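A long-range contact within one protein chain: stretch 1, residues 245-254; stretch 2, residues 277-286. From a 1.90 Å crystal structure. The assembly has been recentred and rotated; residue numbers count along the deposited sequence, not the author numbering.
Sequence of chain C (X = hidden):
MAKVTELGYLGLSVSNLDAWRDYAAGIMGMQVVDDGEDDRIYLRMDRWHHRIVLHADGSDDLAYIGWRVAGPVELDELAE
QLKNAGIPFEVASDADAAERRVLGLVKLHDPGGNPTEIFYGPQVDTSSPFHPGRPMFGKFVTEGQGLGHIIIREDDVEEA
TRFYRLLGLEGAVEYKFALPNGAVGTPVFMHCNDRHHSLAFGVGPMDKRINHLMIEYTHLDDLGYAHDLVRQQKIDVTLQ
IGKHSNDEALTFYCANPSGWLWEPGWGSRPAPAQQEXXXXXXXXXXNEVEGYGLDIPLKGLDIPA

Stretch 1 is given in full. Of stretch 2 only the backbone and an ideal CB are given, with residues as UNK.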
# COMPACT_ATOMS: atom_id res chain seq x y z
N SER C 245 -16.44 -26.64 6.11
CA SER C 245 -15.69 -25.88 7.12
C SER C 245 -14.19 -25.82 6.83
O SER C 245 -13.50 -24.91 7.31
CB SER C 245 -15.94 -26.43 8.52
OG SER C 245 -17.31 -26.32 8.86
N ASN C 246 -13.68 -26.76 6.03
CA ASN C 246 -12.25 -26.77 5.75
C ASN C 246 -11.78 -25.76 4.70
O ASN C 246 -10.94 -24.92 4.99
CB ASN C 246 -11.70 -28.20 5.52
CG ASN C 246 -12.31 -28.92 4.32
OD1 ASN C 246 -13.32 -28.51 3.75
ND2 ASN C 246 -11.69 -30.04 3.93
N ASP C 247 -12.33 -25.83 3.48
CA ASP C 247 -11.89 -24.89 2.44
C ASP C 247 -12.68 -23.59 2.46
O ASP C 247 -12.24 -22.60 1.88
CB ASP C 247 -11.89 -25.53 1.04
CG ASP C 247 -13.23 -26.16 0.67
OD1 ASP C 247 -14.26 -25.86 1.30
OD2 ASP C 247 -13.23 -26.97 -0.29
N GLU C 248 -13.83 -23.60 3.14
CA GLU C 248 -14.74 -22.44 3.21
C GLU C 248 -15.17 -21.92 1.82
O GLU C 248 -15.53 -20.75 1.66
CB GLU C 248 -14.18 -21.33 4.11
CG GLU C 248 -13.96 -21.81 5.56
CD GLU C 248 -13.67 -20.70 6.56
OE1 GLU C 248 -13.90 -19.51 6.26
OE2 GLU C 248 -13.23 -21.03 7.68
N ALA C 249 -15.12 -22.81 0.83
CA ALA C 249 -15.49 -22.49 -0.54
C ALA C 249 -17.00 -22.63 -0.76
O ALA C 249 -17.62 -23.53 -0.20
CB ALA C 249 -14.75 -23.39 -1.50
N LEU C 250 -17.57 -21.74 -1.56
CA LEU C 250 -18.99 -21.86 -1.93
C LEU C 250 -19.13 -22.76 -3.15
O LEU C 250 -18.73 -22.40 -4.25
CB LEU C 250 -19.59 -20.48 -2.23
CG LEU C 250 -21.11 -20.40 -2.28
CD1 LEU C 250 -21.71 -20.69 -0.90
CD2 LEU C 250 -21.56 -19.04 -2.77
N THR C 251 -19.71 -23.95 -2.95
CA THR C 251 -19.71 -24.99 -3.99
C THR C 251 -20.98 -25.82 -4.02
O THR C 251 -21.71 -25.89 -3.04
CB THR C 251 -18.54 -26.00 -3.81
OG1 THR C 251 -18.88 -26.95 -2.78
CG2 THR C 251 -17.21 -25.33 -3.47
N PHE C 252 -21.25 -26.45 -5.16
CA PHE C 252 -22.25 -27.50 -5.23
C PHE C 252 -21.64 -28.72 -5.93
O PHE C 252 -20.58 -28.61 -6.55
CB PHE C 252 -23.54 -27.02 -5.91
CG PHE C 252 -23.41 -26.73 -7.37
CD1 PHE C 252 -23.85 -27.66 -8.31
CD2 PHE C 252 -22.86 -25.53 -7.82
CE1 PHE C 252 -23.74 -27.40 -9.67
CE2 PHE C 252 -22.75 -25.27 -9.19
CZ PHE C 252 -23.19 -26.21 -10.11
N TYR C 253 -22.29 -29.88 -5.79
CA TYR C 253 -21.81 -31.13 -6.39
C TYR C 253 -22.86 -31.65 -7.35
O TYR C 253 -24.01 -31.88 -6.95
CB TYR C 253 -21.58 -32.19 -5.31
CG TYR C 253 -20.40 -31.96 -4.38
CD1 TYR C 253 -19.25 -32.74 -4.49
CD2 TYR C 253 -20.45 -31.00 -3.37
CE1 TYR C 253 -18.17 -32.57 -3.64
CE2 TYR C 253 -19.37 -30.82 -2.49
CZ TYR C 253 -18.23 -31.61 -2.64
OH TYR C 253 -17.13 -31.46 -1.80
N CYS C 254 -22.47 -31.87 -8.61
CA CYS C 254 -23.40 -32.32 -9.65
C CYS C 254 -22.81 -33.45 -10.51
O CYS C 254 -21.59 -33.60 -10.58
CB CYS C 254 -23.85 -31.15 -10.53
SG CYS C 254 -22.57 -30.41 -11.60
N UNK C 277 -9.23 -29.71 12.47
CA UNK C 277 -10.31 -30.64 12.08
C UNK C 277 -11.70 -30.13 12.47
O UNK C 277 -11.83 -29.23 13.30
CB UNK C 277 -10.08 -32.01 12.72
N UNK C 278 -12.72 -30.71 11.85
CA UNK C 278 -14.09 -30.22 11.97
C UNK C 278 -15.05 -31.38 12.17
O UNK C 278 -14.70 -32.53 11.89
CB UNK C 278 -14.49 -29.41 10.73
N UNK C 279 -16.25 -31.08 12.65
CA UNK C 279 -17.25 -32.14 12.84
C UNK C 279 -18.41 -31.99 11.86
O UNK C 279 -19.21 -32.93 11.69
CB UNK C 279 -17.78 -32.12 14.28
N UNK C 280 -18.48 -30.83 11.21
CA UNK C 280 -19.55 -30.54 10.25
C UNK C 280 -19.20 -29.39 9.31
O UNK C 280 -18.16 -28.74 9.48
CB UNK C 280 -20.84 -30.21 11.00
N UNK C 281 -20.07 -29.16 8.33
CA UNK C 281 -19.97 -28.07 7.35
C UNK C 281 -20.60 -26.79 7.90
O UNK C 281 -21.30 -26.82 8.92
CB UNK C 281 -20.65 -28.47 6.04
N UNK C 282 -20.37 -25.67 7.22
CA UNK C 282 -20.87 -24.36 7.67
C UNK C 282 -22.36 -24.18 7.37
O UNK C 282 -23.16 -24.02 8.29
CB UNK C 282 -20.07 -23.24 7.00
N UNK C 283 -22.72 -24.20 6.09
CA UNK C 283 -24.12 -24.10 5.67
C UNK C 283 -24.37 -24.83 4.34
O UNK C 283 -23.42 -25.23 3.66
CB UNK C 283 -24.52 -22.63 5.54
N UNK C 284 -25.64 -24.99 3.98
CA UNK C 284 -26.02 -25.63 2.72
C UNK C 284 -25.44 -27.03 2.58
O UNK C 284 -25.27 -27.73 3.57
CB UNK C 284 -25.57 -24.77 1.54
N UNK C 285 -25.11 -27.41 1.35
CA UNK C 285 -24.62 -28.77 1.05
C UNK C 285 -25.62 -29.83 1.51
O UNK C 285 -25.24 -30.93 1.95
CB UNK C 285 -23.27 -29.01 1.72
N UNK C 286 -26.90 -29.48 1.42
CA UNK C 286 -27.98 -30.39 1.76
C UNK C 286 -28.01 -31.50 0.72
O UNK C 286 -27.81 -31.24 -0.47
CB UNK C 286 -29.32 -29.66 1.83

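Position 277 directs its CA-to-CB bond away from stretch 1, which has no atom near the ideal CB. The visible atoms set no preference here; the deposited residue is His-277, which makes no contact.

Position 278 is different. Its CA-to-CB bond points toward stretch 1, and the ideal CB lies 4.0 Å from Ser-245 CB and 5.5 Å from Asn-246 N. What stretch 1 offers is a small side chain, Ser-245, beside its own backbone, so a broad, flat or branched apolar group would suit, and several residues could supply one. The deposited residue is Tyr-278. In the m rotamer its ring has Ser-245 O and Asn-246 N over one face. Ser-245 CB forms a CH-pi contact, 4.1 Å from the centroid of the Tyr-278 ring, and Asn-246 CB approaches Tyr-278 CE1 at 3.4 Å. The hydroxyl is hydrogen-bonded to a residue just outside the stretches.

Position 279 points away into space that stretch 1 does not fill, so many side chains would serve; it is Leu-279, and it takes no part in the contact.

At position 280 the CA-to-CB bond again points away, and the backbone is the useful element: its O lies 2.6 Å from Ser-245 OG, which donates a hydrogen bond to it. Because this bond needs no side chain, the identity of the residue is left open. It is Arg-280, whose side chain runs along its own stretch, its NE donating to the carbonyl O of residue 281 at 2.8 Å.

At position 281 the backbone makes the closest approach, C of residue 281 lying 3.5 Å from Ser-245 OG. The CB points sideways, 4.6 Å from Ser-245 N, and a small or polar group would fit. Asp-281 occupies it, with OD1 hydrogen-bonded just outside the stretches.

Position 282 faces stretch 1, its ideal CB 4.5 Å from Ser-245 OG, with the aliphatic part of Glu-248 further on. A medium-sized aliphatic residue, such as leucine, isoleucine or methionine, could span both. Ile-282 does so: CG1 lies 3.5 Å from Ser-245 OG, and CD1 packs 3.8 Å from Glu-248 CG.

The CB at position 283 points sideways with no atom of stretch 1 near it, but a long apolar or aromatic side chain could reach the end of Leu-250. Phe-283 does, bringing CZ to 3.7 Å from Leu-250 CD1 in an apolar contact.

Position 284 has phi/psi of 56/-146, a positive phi that by itself favours glycine, and Gly-284 is found.

Position 285 also has positive phi (56/34), in the left-handed region that glycine, asparagine and aspartate enter most readily, though others can. Its CB is far from stretch 1, but a long polar or aromatic group could reach the Thr-251 hydroxyl and the Tyr-253 ring. His-285 extends there: NE2 lies 3.3 Å from Thr-251 OG1, and the edge of Tyr-253 meets the face of the imidazole, with ring centroids 5.7 Å apart and planes at 70°.

Position 286 is out of reach; it is Asp-286.

Stretch 2 (277-286) HYLRDIFGHD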
# COMPACT_ATOMS: atom_id res chain seq x y z
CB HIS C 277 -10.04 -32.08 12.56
CG HIS C 277 -10.45 -32.36 13.97
ND1 HIS C 277 -9.61 -32.14 15.05
CD2 HIS C 277 -11.60 -32.86 14.49
CE1 HIS C 277 -10.23 -32.48 16.16
NE2 HIS C 277 -11.44 -32.92 15.85
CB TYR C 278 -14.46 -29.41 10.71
CG TYR C 278 -13.34 -28.50 10.26
CD1 TYR C 278 -12.45 -28.90 9.27
CD2 TYR C 278 -13.15 -27.24 10.85
CE1 TYR C 278 -11.40 -28.08 8.87
CE2 TYR C 278 -12.11 -26.41 10.44
CZ TYR C 278 -11.24 -26.84 9.45
OH TYR C 278 -10.20 -26.02 9.05
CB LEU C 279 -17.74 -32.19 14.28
CG LEU C 279 -16.73 -32.42 15.41
CD1 LEU C 279 -17.48 -32.50 16.72
CD2 LEU C 279 -15.88 -33.67 15.19
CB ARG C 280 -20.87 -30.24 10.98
CG ARG C 280 -20.86 -28.98 11.84
CD ARG C 280 -22.28 -28.53 12.13
NE ARG C 280 -22.76 -27.59 11.12
CZ ARG C 280 -23.97 -27.05 11.10
NH1 ARG C 280 -24.87 -27.37 12.03
NH2 ARG C 280 -24.30 -26.18 10.14
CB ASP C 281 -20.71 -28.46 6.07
CG ASP C 281 -19.92 -29.39 5.17
OD1 ASP C 281 -18.81 -29.83 5.53
OD2 ASP C 281 -20.43 -29.67 4.06
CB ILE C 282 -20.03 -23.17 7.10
CG1 ILE C 282 -18.53 -23.41 7.31
CG2 ILE C 282 -20.44 -21.84 7.78
CD1 ILE C 282 -17.60 -22.38 6.64
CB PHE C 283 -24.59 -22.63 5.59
CG PHE C 283 -23.87 -21.80 4.56
CD1 PHE C 283 -22.78 -21.01 4.91
CD2 PHE C 283 -24.29 -21.80 3.23
CE1 PHE C 283 -22.12 -20.24 3.96
CE2 PHE C 283 -23.62 -21.03 2.27
CZ PHE C 283 -22.54 -20.25 2.63
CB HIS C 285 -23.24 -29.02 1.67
CG HIS C 285 -22.11 -28.39 0.91
ND1 HIS C 285 -22.20 -28.08 -0.43
CD2 HIS C 285 -20.86 -28.06 1.30
CE1 HIS C 285 -21.05 -27.56 -0.83
NE2 HIS C 285 -20.22 -27.54 0.20
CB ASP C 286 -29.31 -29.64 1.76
CG ASP C 286 -29.26 -28.39 2.61
OD1 ASP C 286 -29.32 -28.52 3.85
OD2 ASP C 286 -29.14 -27.28 2.04
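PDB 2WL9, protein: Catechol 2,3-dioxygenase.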